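Local coordinates for protein putative S-adenosylmethionine-dependent methyltransferase (Bacteroides thetaiotaomicron, PDB 1WYZ) that is probably a methyltransferase that uses S-adenosylmethionine, resembling the RsmI-like enzymes, although its substrate is not established, at residues 192-201 / 226-234. Residues are numbered along the deposited sequence; the frame is centred on the assembly and turned at random.
Sequences QTKLCIAANI and IPCIFLLYK
With its CG1 swung beside the backbone N (chi1 -73°), Ile197 lies alongside Phe230, whose ring is set by a similar first torsion (chi1 -63°); both side chains point the same way. Ile197 CG1 meets the ring at its edge, in plane, 3.6 Å from Phe230 CE1. On the same face Leu195, its CG anti to the backbone N, sends CD1 back across the strand boundary to within 3.8 Å of Leu232 CD2. Helix 178-188 lies against part of this row, Ile185 touching Leu195 and Met181 touching Phe230.

The other face carries Cys196 beside Leu231, CB to CB, while the side chains of Ile201, just past the strand end, and Ile229 cross at about a right angle, CD1 against CD1 at 3.4 Å. Phe133 and serines of helix 123-131 lie against this side.

Between the two faces runs an antiparallel ladder, the strands at 165° to each other. Lys194–Tyr233, Cys196–Leu231 and Ala198–Ile229 are the hydrogen-bonded pairs, each bonded in both directions; Cys196 N reaches Leu231 O at 2.7 Å, in the carbonyl plane. Between the rungs, Leu232 CA approaches Lys194 O at 3.2 Å in a CA-H...O contact. Thr193 turns only its methyl CG2 to Tyr233 O, its OG1 being bonded to Glu159 and Tyr163.

Strand 228-233 is central in a mixed five-stranded sheet, with 168-173 on its other flank; 207-212 lies beyond 194-199. Six backbone bonds thus satisfy polar atoms along a largely buried seam, while the strands' own side chains meet across it chiefly through apolar contacts.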
loop_
_atom_site.group_PDB
_atom_site.type_symbol
_atom_site.label_atom_id
_atom_site.label_comp_id
_atom_site.label_asym_id
_atom_site.label_seq_id
_atom_site.Cartn_x
_atom_site.Cartn_y
_atom_site.Cartn_z
ATOM N N GLN A 192 17.095 19.783 8.531
ATOM C CA GLN A 192 15.770 20.165 8.043
ATOM C C GLN A 192 14.967 19.046 7.382
ATOM O O GLN A 192 13.755 19.174 7.181
ATOM C CB GLN A 192 15.879 21.369 7.103
ATOM C CG GLN A 192 16.253 22.670 7.832
ATOM C CD GLN A 192 15.271 23.019 8.949
ATOM O OE1 GLN A 192 15.450 24.007 9.668
ATOM N NE2 GLN A 192 14.228 22.209 9.096
ATOM N N THR A 193 15.636 17.947 7.042
ATOM C CA THR A 193 14.949 16.816 6.434
ATOM C C THR A 193 13.907 16.381 7.467
ATOM O O THR A 193 14.134 16.523 8.675
ATOM C CB THR A 193 15.925 15.644 6.174
ATOM O OG1 THR A 193 16.937 16.048 5.238
ATOM C CG2 THR A 193 15.183 14.441 5.624
ATOM N N LYS A 194 12.761 15.879 7.002
ATOM C CA LYS A 194 11.704 15.421 7.909
ATOM C C LYS A 194 11.742 13.917 8.070
ATOM O O LYS A 194 11.958 13.176 7.101
ATOM C CB LYS A 194 10.309 15.825 7.407
ATOM C CG LYS A 194 9.969 17.301 7.599
ATOM C CD LYS A 194 8.469 17.582 7.435
ATOM C CE LYS A 194 8.140 19.016 7.830
ATOM N NZ LYS A 194 6.673 19.265 7.966
ATOM N N LEU A 195 11.516 13.476 9.302
ATOM C CA LEU A 195 11.497 12.062 9.629
ATOM C C LEU A 195 10.194 11.706 10.337
ATOM O O LEU A 195 9.840 12.337 11.329
ATOM C CB LEU A 195 12.672 11.722 10.547
ATOM C CG LEU A 195 12.454 10.410 11.305
ATOM C CD1 LEU A 195 12.368 9.280 10.303
ATOM C CD2 LEU A 195 13.580 10.153 12.289
ATOM N N CYS A 196 9.482 10.697 9.830
ATOM C CA CYS A 196 8.241 10.251 10.448
ATOM C C CYS A 196 8.446 8.870 11.067
ATOM O O CYS A 196 8.878 7.935 10.389
ATOM C CB CYS A 196 7.116 10.177 9.411
ATOM S SG CYS A 196 5.551 9.433 10.029
ATOM N N ILE A 197 8.142 8.743 12.352
ATOM C CA ILE A 197 8.270 7.471 13.032
ATOM C C ILE A 197 6.869 6.915 13.162
ATOM O O ILE A 197 5.975 7.605 13.642
ATOM C CB ILE A 197 8.887 7.649 14.436
ATOM C CG1 ILE A 197 10.379 7.975 14.306
ATOM C CG2 ILE A 197 8.652 6.393 15.276
ATOM C CD1 ILE A 197 11.038 8.491 15.582
ATOM N N ALA A 198 6.666 5.679 12.728
ATOM C CA ALA A 198 5.345 5.062 12.816
ATOM C C ALA A 198 5.435 3.688 13.480
ATOM O O ALA A 198 5.798 2.695 12.838
ATOM C CB ALA A 198 4.741 4.942 11.433
ATOM N N ALA A 199 5.097 3.642 14.767
ATOM C CA ALA A 199 5.145 2.414 15.553
ATOM C C ALA A 199 3.748 1.895 15.932
ATOM O O ALA A 199 2.833 2.676 16.178
ATOM C CB ALA A 199 5.971 2.665 16.800
ATOM N N ASN A 200 3.601 0.574 15.991
ATOM C CA ASN A 200 2.331 -0.067 16.322
ATOM C C ASN A 200 1.165 0.424 15.495
ATOM O O ASN A 200 0.102 0.720 16.038
ATOM C CB ASN A 200 1.977 0.121 17.788
ATOM C CG ASN A 200 2.770 -0.785 18.690
ATOM O OD1 ASN A 200 2.961 -1.968 18.391
ATOM N ND2 ASN A 200 3.226 -0.245 19.814
ATOM N N ILE A 201 1.355 0.499 14.183
ATOM C CA ILE A 201 0.299 0.962 13.293
ATOM C C ILE A 201 -0.910 0.022 13.407
ATOM O O ILE A 201 -0.775 -1.204 13.314
ATOM C CB ILE A 201 0.823 1.037 11.819
ATOM C CG1 ILE A 201 2.068 1.933 11.767
ATOM C CG2 ILE A 201 -0.254 1.591 10.899
ATOM C CD1 ILE A 201 2.896 1.813 10.489
ATOM N N ILE A 226 9.658 -2.516 20.331
ATOM C CA ILE A 226 8.672 -3.103 19.415
ATOM C C ILE A 226 8.706 -2.375 18.056
ATOM O O ILE A 226 8.830 -1.150 18.013
ATOM C CB ILE A 226 7.254 -3.027 20.029
ATOM C CG1 ILE A 226 7.023 -4.242 20.939
ATOM C CG2 ILE A 226 6.203 -2.934 18.933
ATOM C CD1 ILE A 226 7.060 -5.645 20.277
ATOM N N PRO A 227 8.545 -3.120 16.939
ATOM C CA PRO A 227 8.559 -2.669 15.533
ATOM C C PRO A 227 7.797 -1.437 15.032
ATOM O O PRO A 227 6.700 -1.122 15.494
ATOM C CB PRO A 227 8.163 -3.929 14.765
ATOM C CG PRO A 227 7.264 -4.618 15.706
ATOM C CD PRO A 227 8.024 -4.498 17.010
ATOM N N CYS A 228 8.405 -0.766 14.050
ATOM C CA CYS A 228 7.851 0.442 13.428
ATOM C C CYS A 228 8.470 0.699 12.045
ATOM O O CYS A 228 9.385 -0.004 11.631
ATOM C CB CYS A 228 8.110 1.657 14.319
ATOM S SG CYS A 228 9.851 2.000 14.598
ATOM N N ILE A 229 7.967 1.709 11.338
ATOM C CA ILE A 229 8.480 2.054 10.007
ATOM C C ILE A 229 9.004 3.481 10.025
ATOM O O ILE A 229 8.550 4.291 10.834
ATOM C CB ILE A 229 7.382 2.004 8.916
ATOM C CG1 ILE A 229 6.790 0.603 8.811
ATOM C CG2 ILE A 229 7.961 2.438 7.576
ATOM C CD1 ILE A 229 5.832 0.226 9.935
ATOM N N PHE A 230 9.932 3.799 9.125
ATOM C CA PHE A 230 10.478 5.148 9.069
ATOM C C PHE A 230 10.280 5.797 7.702
ATOM O O PHE A 230 10.420 5.148 6.664
ATOM C CB PHE A 230 11.965 5.130 9.424
ATOM C CG PHE A 230 12.246 4.677 10.830
ATOM C CD1 PHE A 230 11.763 5.400 11.917
ATOM C CD2 PHE A 230 12.983 3.513 11.073
ATOM C CE1 PHE A 230 12.003 4.972 13.231
ATOM C CE2 PHE A 230 13.233 3.072 12.389
ATOM C CZ PHE A 230 12.739 3.807 13.462
ATOM N N LEU A 231 9.951 7.086 7.704
ATOM C CA LEU A 231 9.752 7.820 6.458
ATOM C C LEU A 231 10.531 9.130 6.441
ATOM O O LEU A 231 10.424 9.931 7.363
ATOM C CB LEU A 231 8.273 8.132 6.236
ATOM C CG LEU A 231 7.283 6.971 6.180
ATOM C CD1 LEU A 231 7.012 6.478 7.605
ATOM C CD2 LEU A 231 5.975 7.428 5.504
ATOM N N LEU A 232 11.303 9.342 5.379
ATOM C CA LEU A 232 12.099 10.555 5.205
ATOM C C LEU A 232 11.534 11.415 4.072
ATOM O O LEU A 232 11.331 10.923 2.960
ATOM C CB LEU A 232 13.555 10.199 4.853
ATOM C CG LEU A 232 14.423 9.349 5.780
ATOM C CD1 LEU A 232 15.818 9.256 5.201
ATOM C CD2 LEU A 232 14.476 9.986 7.160
ATOM N N TYR A 233 11.288 12.694 4.347
ATOM C CA TYR A 233 10.784 13.601 3.318
ATOM C C TYR A 233 11.338 15.003 3.554
ATOM O O TYR A 233 12.055 15.205 4.527
ATOM C CB TYR A 233 9.259 13.591 3.266
ATOM C CG TYR A 233 8.744 14.093 1.940
ATOM C CD1 TYR A 233 9.249 13.589 0.741
ATOM C CD2 TYR A 233 7.802 15.116 1.881
ATOM C CE1 TYR A 233 8.835 14.108 -0.495
ATOM C CE2 TYR A 233 7.378 15.640 0.667
ATOM C CZ TYR A 233 7.895 15.139 -0.521
ATOM O OH TYR A 233 7.481 15.680 -1.719
ATOM N N LYS A 234 10.996 15.967 2.692
ATOM C CA LYS A 234 11.582 17.315 2.765
ATOM C C LYS A 234 11.232 18.455 3.730
ATOM O O LYS A 234 12.142 18.976 4.388
ATOM C CB LYS A 234 11.647 17.911 1.356
ATOM C CG LYS A 234 10.430 17.712 0.502
ATOM C CD LYS A 234 10.682 18.356 -0.852
ATOM C CE LYS A 234 9.523 18.167 -1.811
ATOM N NZ LYS A 234 9.733 18.980 -3.041
#